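Local atomic coordinates of NUDIX hydrolase (Alicyclobacillus acidocaldarius subsp. acidocaldarius, PDB entry 3QSJ), a protein that probably hydrolyses phosphorus-containing anhydrides, as other Nudix hydrolases do with magnesium or manganese, and binds a calcium ion in the crystal. Residues Thr5-Asp18 with Arg151-Leu164. Numbering follows the deposited sequence. Where two conformers were deposited one is given.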
loop_
_atom_site.group_PDB
_atom_site.type_symbol
_atom_site.label_atom_id
_atom_site.label_comp_id
_atom_site.label_asym_id
_atom_site.label_seq_id
_atom_site.Cartn_x
_atom_site.Cartn_y
_atom_site.Cartn_z
ATOM N N THR A 5 -5.551 -23.374 9.188
ATOM C CA THR A 5 -5.083 -22.350 8.272
ATOM C C THR A 5 -4.209 -21.233 8.946
ATOM O O THR A 5 -4.653 -20.605 9.891
ATOM C CB THR A 5 -6.315 -21.791 7.513
ATOM O OG1 THR A 5 -7.062 -22.876 6.942
ATOM C CG2 THR A 5 -5.942 -20.864 6.417
ATOM N N ASP A 6 -3.026 -20.959 8.387
ATOM C CA ASP A 6 -2.165 -19.835 8.819
ATOM C C ASP A 6 -2.955 -18.534 8.632
ATOM O O ASP A 6 -3.628 -18.389 7.609
ATOM C CB ASP A 6 -0.952 -19.726 7.856
ATOM C CG ASP A 6 0.045 -20.864 7.958
ATOM O OD1 ASP A 6 0.377 -21.261 9.095
ATOM O OD2 ASP A 6 0.560 -21.299 6.900
ATOM N N ILE A 7 -2.871 -17.580 9.574
ATOM C CA ILE A 7 -3.489 -16.256 9.378
ATOM C C ILE A 7 -2.288 -15.344 9.152
ATOM O O ILE A 7 -1.545 -15.016 10.105
ATOM C CB ILE A 7 -4.329 -15.853 10.603
ATOM C CG1 ILE A 7 -5.492 -16.820 10.793
ATOM C CG2 ILE A 7 -4.853 -14.396 10.457
ATOM C CD1 ILE A 7 -6.083 -16.712 12.300
ATOM N N ARG A 8 -2.030 -15.045 7.892
ATOM C CA ARG A 8 -0.783 -14.375 7.529
ATOM C C ARG A 8 -0.819 -12.864 7.749
ATOM O O ARG A 8 -1.677 -12.198 7.192
ATOM C CB ARG A 8 -0.422 -14.729 6.080
ATOM C CG ARG A 8 0.976 -14.257 5.658
ATOM C CD ARG A 8 1.946 -15.420 5.533
ATOM N NE ARG A 8 3.337 -14.982 5.390
ATOM C CZ ARG A 8 4.033 -15.036 4.256
ATOM N NH1 ARG A 8 5.294 -14.624 4.224
ATOM N NH2 ARG A 8 3.464 -15.478 3.140
ATOM N N LYS A 9 0.082 -12.324 8.597
ATOM C CA LYS A 9 0.166 -10.863 8.763
ATOM C C LYS A 9 0.580 -10.198 7.423
ATOM O O LYS A 9 1.531 -10.653 6.748
ATOM C CB LYS A 9 1.190 -10.486 9.837
ATOM C CG LYS A 9 0.650 -10.794 11.266
ATOM C CD LYS A 9 -0.293 -9.707 11.732
ATOM C CE LYS A 9 -0.714 -9.981 13.185
ATOM N NZ LYS A 9 0.465 -10.285 14.052
ATOM N N ALA A 10 -0.137 -9.139 7.044
ATOM C CA ALA A 10 0.098 -8.401 5.793
ATOM C C ALA A 10 -0.261 -6.950 5.980
ATOM O O ALA A 10 -0.855 -6.565 7.013
ATOM C CB ALA A 10 -0.808 -8.991 4.698
ATOM N N ALA A 11 0.080 -6.142 4.963
ATOM C CA ALA A 11 -0.288 -4.719 4.988
ATOM C C ALA A 11 -0.421 -4.233 3.610
ATOM O O ALA A 11 0.188 -4.764 2.653
ATOM C CB ALA A 11 0.766 -3.881 5.711
ATOM N N THR A 12 -1.257 -3.218 3.486
ATOM C CA THR A 12 -1.615 -2.623 2.212
ATOM C C THR A 12 -1.533 -1.110 2.309
ATOM O O THR A 12 -1.965 -0.536 3.310
ATOM C CB THR A 12 -3.044 -3.079 1.849
ATOM O OG1 THR A 12 -3.032 -4.503 1.725
ATOM C CG2 THR A 12 -3.456 -2.551 0.500
ATOM N N LEU A 13 -1.109 -0.476 1.206
ATOM C CA LEU A 13 -0.979 0.984 1.159
ATOM C C LEU A 13 -1.951 1.550 0.166
ATOM O O LEU A 13 -1.964 1.181 -1.016
ATOM C CB LEU A 13 0.450 1.428 0.781
ATOM C CG LEU A 13 0.750 2.911 1.046
ATOM C CD1 LEU A 13 0.515 3.248 2.530
ATOM C CD2 LEU A 13 2.202 3.236 0.581
ATOM N N VAL A 14 -2.741 2.537 0.637
ATOM C CA VAL A 14 -3.761 3.188 -0.171
ATOM C C VAL A 14 -3.156 4.552 -0.443
ATOM O O VAL A 14 -3.116 5.411 0.468
ATOM C CB VAL A 14 -5.100 3.271 0.603
ATOM C CG1 VAL A 14 -6.198 3.915 -0.268
ATOM C CG2 VAL A 14 -5.538 1.880 1.093
ATOM N N VAL A 15 -2.663 4.740 -1.668
ATOM C CA VAL A 15 -1.973 5.997 -2.044
ATOM C C VAL A 15 -2.971 6.830 -2.822
ATOM O O VAL A 15 -3.450 6.413 -3.888
ATOM C CB VAL A 15 -0.700 5.694 -2.879
ATOM C CG1 VAL A 15 0.091 6.983 -3.140
ATOM C CG2 VAL A 15 0.188 4.645 -2.181
ATOM N N ILE A 16 -3.261 8.014 -2.320
ATOM C CA ILE A 16 -4.262 8.887 -2.952
ATOM C C ILE A 16 -3.804 10.266 -3.353
ATOM O O ILE A 16 -2.752 10.729 -2.932
ATOM C CB ILE A 16 -5.460 9.075 -1.963
ATOM C CG1 ILE A 16 -5.050 9.910 -0.696
ATOM C CG2 ILE A 16 -6.130 7.744 -1.634
ATOM C CD1 ILE A 16 -6.292 10.287 0.250
ATOM N N ARG A 17 -4.597 10.919 -4.208
ATOM C CA ARG A 17 -4.297 12.307 -4.549
ATOM C C ARG A 17 -5.650 13.000 -4.865
ATOM O O ARG A 17 -6.647 12.335 -5.121
ATOM C CB ARG A 17 -3.341 12.364 -5.743
ATOM C CG ARG A 17 -4.021 11.912 -7.043
ATOM C CD ARG A 17 -2.994 11.748 -8.150
ATOM N NE ARG A 17 -3.631 11.465 -9.454
ATOM C CZ ARG A 17 -2.924 11.256 -10.553
ATOM N NH1 ARG A 17 -1.589 11.308 -10.512
ATOM N NH2 ARG A 17 -3.543 11.003 -11.716
ATOM N N ASP A 18 -5.668 14.318 -4.844
ATOM C CA ASP A 18 -6.848 15.054 -5.286
ATOM C C ASP A 18 -6.804 15.028 -6.806
ATOM O O ASP A 18 -5.773 15.392 -7.387
ATOM C CB ASP A 18 -6.783 16.490 -4.787
ATOM C CG ASP A 18 -7.107 16.614 -3.307
ATOM O OD1 ASP A 18 -7.996 15.836 -2.804
ATOM O OD2 ASP A 18 -6.504 17.473 -2.651
ATOM N N ARG A 151 -5.867 -17.150 4.401
ATOM C CA ARG A 151 -6.292 -16.061 5.253
ATOM C C ARG A 151 -5.153 -15.115 5.581
ATOM O O ARG A 151 -4.002 -15.558 5.715
ATOM C CB ARG A 151 -6.881 -16.598 6.592
ATOM C CG ARG A 151 -8.072 -17.571 6.433
ATOM C CD ARG A 151 -8.486 -18.001 7.819
ATOM N NE ARG A 151 -9.203 -16.932 8.511
ATOM C CZ ARG A 151 -9.486 -16.909 9.806
ATOM N NH1 ARG A 151 -9.110 -17.918 10.600
ATOM N NH2 ARG A 151 -10.193 -15.915 10.311
ATOM N N PHE A 152 -5.472 -13.802 5.668
ATOM C CA PHE A 152 -4.541 -12.767 6.027
ATOM C C PHE A 152 -5.110 -11.962 7.153
ATOM O O PHE A 152 -6.339 -11.800 7.255
ATOM C CB PHE A 152 -4.290 -11.770 4.873
ATOM C CG PHE A 152 -3.673 -12.413 3.668
ATOM C CD1 PHE A 152 -2.295 -12.651 3.616
ATOM C CD2 PHE A 152 -4.475 -12.928 2.653
ATOM C CE1 PHE A 152 -1.733 -13.384 2.561
ATOM C CE2 PHE A 152 -3.905 -13.611 1.570
ATOM C CZ PHE A 152 -2.538 -13.819 1.532
ATOM N N ASP A 153 -4.215 -11.303 7.877
ATOM C CA ASP A 153 -4.658 -10.328 8.882
ATOM C C ASP A 153 -3.977 -9.081 8.387
ATOM O O ASP A 153 -2.753 -8.933 8.546
ATOM C CB ASP A 153 -4.131 -10.758 10.241
ATOM C CG ASP A 153 -4.482 -9.837 11.379
ATOM O OD1 ASP A 153 -4.868 -8.692 11.121
ATOM O OD2 ASP A 153 -4.371 -10.271 12.529
ATOM N N THR A 154 -4.731 -8.234 7.667
ATOM C CA THR A 154 -4.128 -7.143 6.891
ATOM C C THR A 154 -4.351 -5.774 7.488
ATOM O O THR A 154 -5.496 -5.428 7.814
ATOM C CB THR A 154 -4.719 -7.178 5.484
ATOM O OG1 THR A 154 -4.504 -8.494 4.918
ATOM C CG2 THR A 154 -4.061 -6.073 4.554
ATOM N N ARG A 155 -3.265 -5.009 7.630
ATOM C CA ARG A 155 -3.281 -3.658 8.188
ATOM C C ARG A 155 -3.319 -2.705 7.007
ATOM O O ARG A 155 -2.474 -2.802 6.138
ATOM C CB ARG A 155 -2.029 -3.402 9.034
ATOM C CG ARG A 155 -2.253 -2.403 10.202
ATOM C CD ARG A 155 -3.191 -2.915 11.331
ATOM N NE ARG A 155 -2.828 -4.246 11.799
ATOM C CZ ARG A 155 -2.053 -4.515 12.867
ATOM N NH1 ARG A 155 -1.526 -3.523 13.590
ATOM N NH2 ARG A 155 -1.766 -5.763 13.184
ATOM N N PHE A 156 -4.267 -1.772 6.976
ATOM C CA PHE A 156 -4.398 -0.829 5.862
ATOM C C PHE A 156 -3.896 0.588 6.325
ATOM O O PHE A 156 -4.286 1.105 7.365
ATOM C CB PHE A 156 -5.909 -0.677 5.481
ATOM C CG PHE A 156 -6.396 -1.855 4.666
ATOM C CD1 PHE A 156 -6.527 -1.750 3.293
ATOM C CD2 PHE A 156 -6.581 -3.101 5.260
ATOM C CE1 PHE A 156 -6.905 -2.873 2.502
ATOM C CE2 PHE A 156 -6.953 -4.231 4.467
ATOM C CZ PHE A 156 -7.090 -4.100 3.108
ATOM N N PHE A 157 -3.090 1.208 5.485
ATOM C CA PHE A 157 -2.545 2.530 5.712
ATOM C C PHE A 157 -2.903 3.387 4.526
ATOM O O PHE A 157 -2.951 2.910 3.355
ATOM C CB PHE A 157 -0.996 2.474 5.877
ATOM C CG PHE A 157 -0.637 1.767 7.152
ATOM C CD1 PHE A 157 -0.617 2.457 8.367
ATOM C CD2 PHE A 157 -0.313 0.418 7.141
ATOM C CE1 PHE A 157 -0.267 1.792 9.553
ATOM C CE2 PHE A 157 0.007 -0.248 8.332
ATOM C CZ PHE A 157 -0.093 0.423 9.541
ATOM N N LEU A 158 -3.052 4.662 4.817
ATOM C CA LEU A 158 -3.335 5.664 3.787
ATOM C C LEU A 158 -2.172 6.687 3.740
ATOM O O LEU A 158 -1.657 7.059 4.796
ATOM C CB LEU A 158 -4.633 6.407 4.217
ATOM C CG LEU A 158 -5.118 7.495 3.269
ATOM C CD1 LEU A 158 -5.826 6.828 2.042
ATOM C CD2 LEU A 158 -6.195 8.375 3.966
ATOM N N CYS A 159 -1.818 7.182 2.536
ATOM C CA CYS A 159 -0.859 8.282 2.389
ATOM C C CYS A 159 -1.186 9.029 1.142
ATOM O O CYS A 159 -1.987 8.571 0.321
ATOM C CB CYS A 159 0.592 7.837 2.430
ATOM S SG CYS A 159 1.072 6.849 0.998
ATOM N N VAL A 160 -0.635 10.229 1.031
ATOM C CA VAL A 160 -0.959 11.077 -0.113
ATOM C C VAL A 160 0.227 11.058 -1.081
ATOM O O VAL A 160 1.387 11.173 -0.648
ATOM C CB VAL A 160 -1.220 12.516 0.402
ATOM C CG1 VAL A 160 -1.484 13.469 -0.778
ATOM C CG2 VAL A 160 -2.404 12.511 1.331
ATOM N N GLY A 161 -0.072 10.863 -2.359
ATOM C CA GLY A 161 0.961 10.857 -3.393
ATOM C C GLY A 161 0.673 11.893 -4.466
ATOM O O GLY A 161 0.676 11.562 -5.649
ATOM N N GLN A 162 0.453 13.159 -4.085
ATOM C CA GLN A 162 0.130 14.219 -5.057
ATOM C C GLN A 162 1.313 14.515 -5.989
ATOM O O GLN A 162 1.135 15.034 -7.100
ATOM C CB GLN A 162 -0.277 15.485 -4.290
ATOM C CG GLN A 162 -1.138 16.457 -5.094
ATOM C CD GLN A 162 -2.541 15.929 -5.293
ATOM O OE1 GLN A 162 -3.228 15.545 -4.328
ATOM N NE2 GLN A 162 -2.997 15.945 -6.555
ATOM N N HIS A 163 2.522 14.166 -5.514
ATOM C CA HIS A 163 3.830 14.414 -6.144
ATOM C C HIS A 163 4.271 13.317 -7.129
ATOM O O HIS A 163 5.028 13.588 -8.056
ATOM C CB HIS A 163 4.900 14.618 -5.047
ATOM C CG HIS A 163 5.048 13.476 -4.076
ATOM N ND1 HIS A 163 3.956 12.957 -3.380
ATOM C CD2 HIS A 163 6.164 12.800 -3.706
ATOM C CE1 HIS A 163 4.444 12.006 -2.597
ATOM N NE2 HIS A 163 5.766 11.862 -2.760
ATOM N N LEU A 164 3.777 12.100 -6.939
ATOM C CA LEU A 164 4.131 10.931 -7.738
ATOM C C LEU A 164 3.741 11.052 -9.192
ATOM O O LEU A 164 2.717 11.641 -9.541
ATOM C CB LEU A 164 3.479 9.642 -7.153
ATOM C CG LEU A 164 3.708 9.330 -5.673
ATOM C CD1 LEU A 164 2.986 8.053 -5.272
ATOM C CD2 LEU A 164 5.201 9.204 -5.318
HETATM O O HOH W 1 -7.051 -20.338 10.683
HETATM O O HOH W 2 -3.541 -18.799 5.000
HETATM O O HOH W 3 0.366 12.066 -8.470
#
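Arg8 opens a ladder of parallel pairing between strands 7-18 and 151-160, its N donating to Arg151 O and its O accepting from Asp153 N at 2.8 Å; Ala10, Thr12, Val14 and Ile16 likewise bond through both N and O. The last rung runs from Gly161 N to Ile16 O, 2.7 Å. Beyond it the Gln162 side chain, in the conformer given, takes over the pairing. Its OE1 receives Asp18 N at 2.8 Å on a lone pair, while NE2 donates to Asp18 O at 3.0 Å; two nearly straight, in-plane bonds dock the amide edge-on and fix its rotation.

Apolar contacts line both faces. Thr12 CB sits over one face of the Phe156 ring, offset toward its rim, in a CH-pi contact (4.2 Å to the centroid). Further along, Leu158 CD1 meets Val14 CG1 at 3.7 Å and also touches Ile16, beside helix 213-219. On the other face Leu13, with CG anti to the backbone N (chi1 -166°), sends CD1 to Phe157 CB and CD2 to the modelled Cys159 SG (3.8 Å), and packs on helix 72-87. That helix supplies Glu82 and Glu86, which with Gly46 bind calcium. The pair is a central parallel element of the mixed sheet in the Nudix alpha/beta/alpha sandwich.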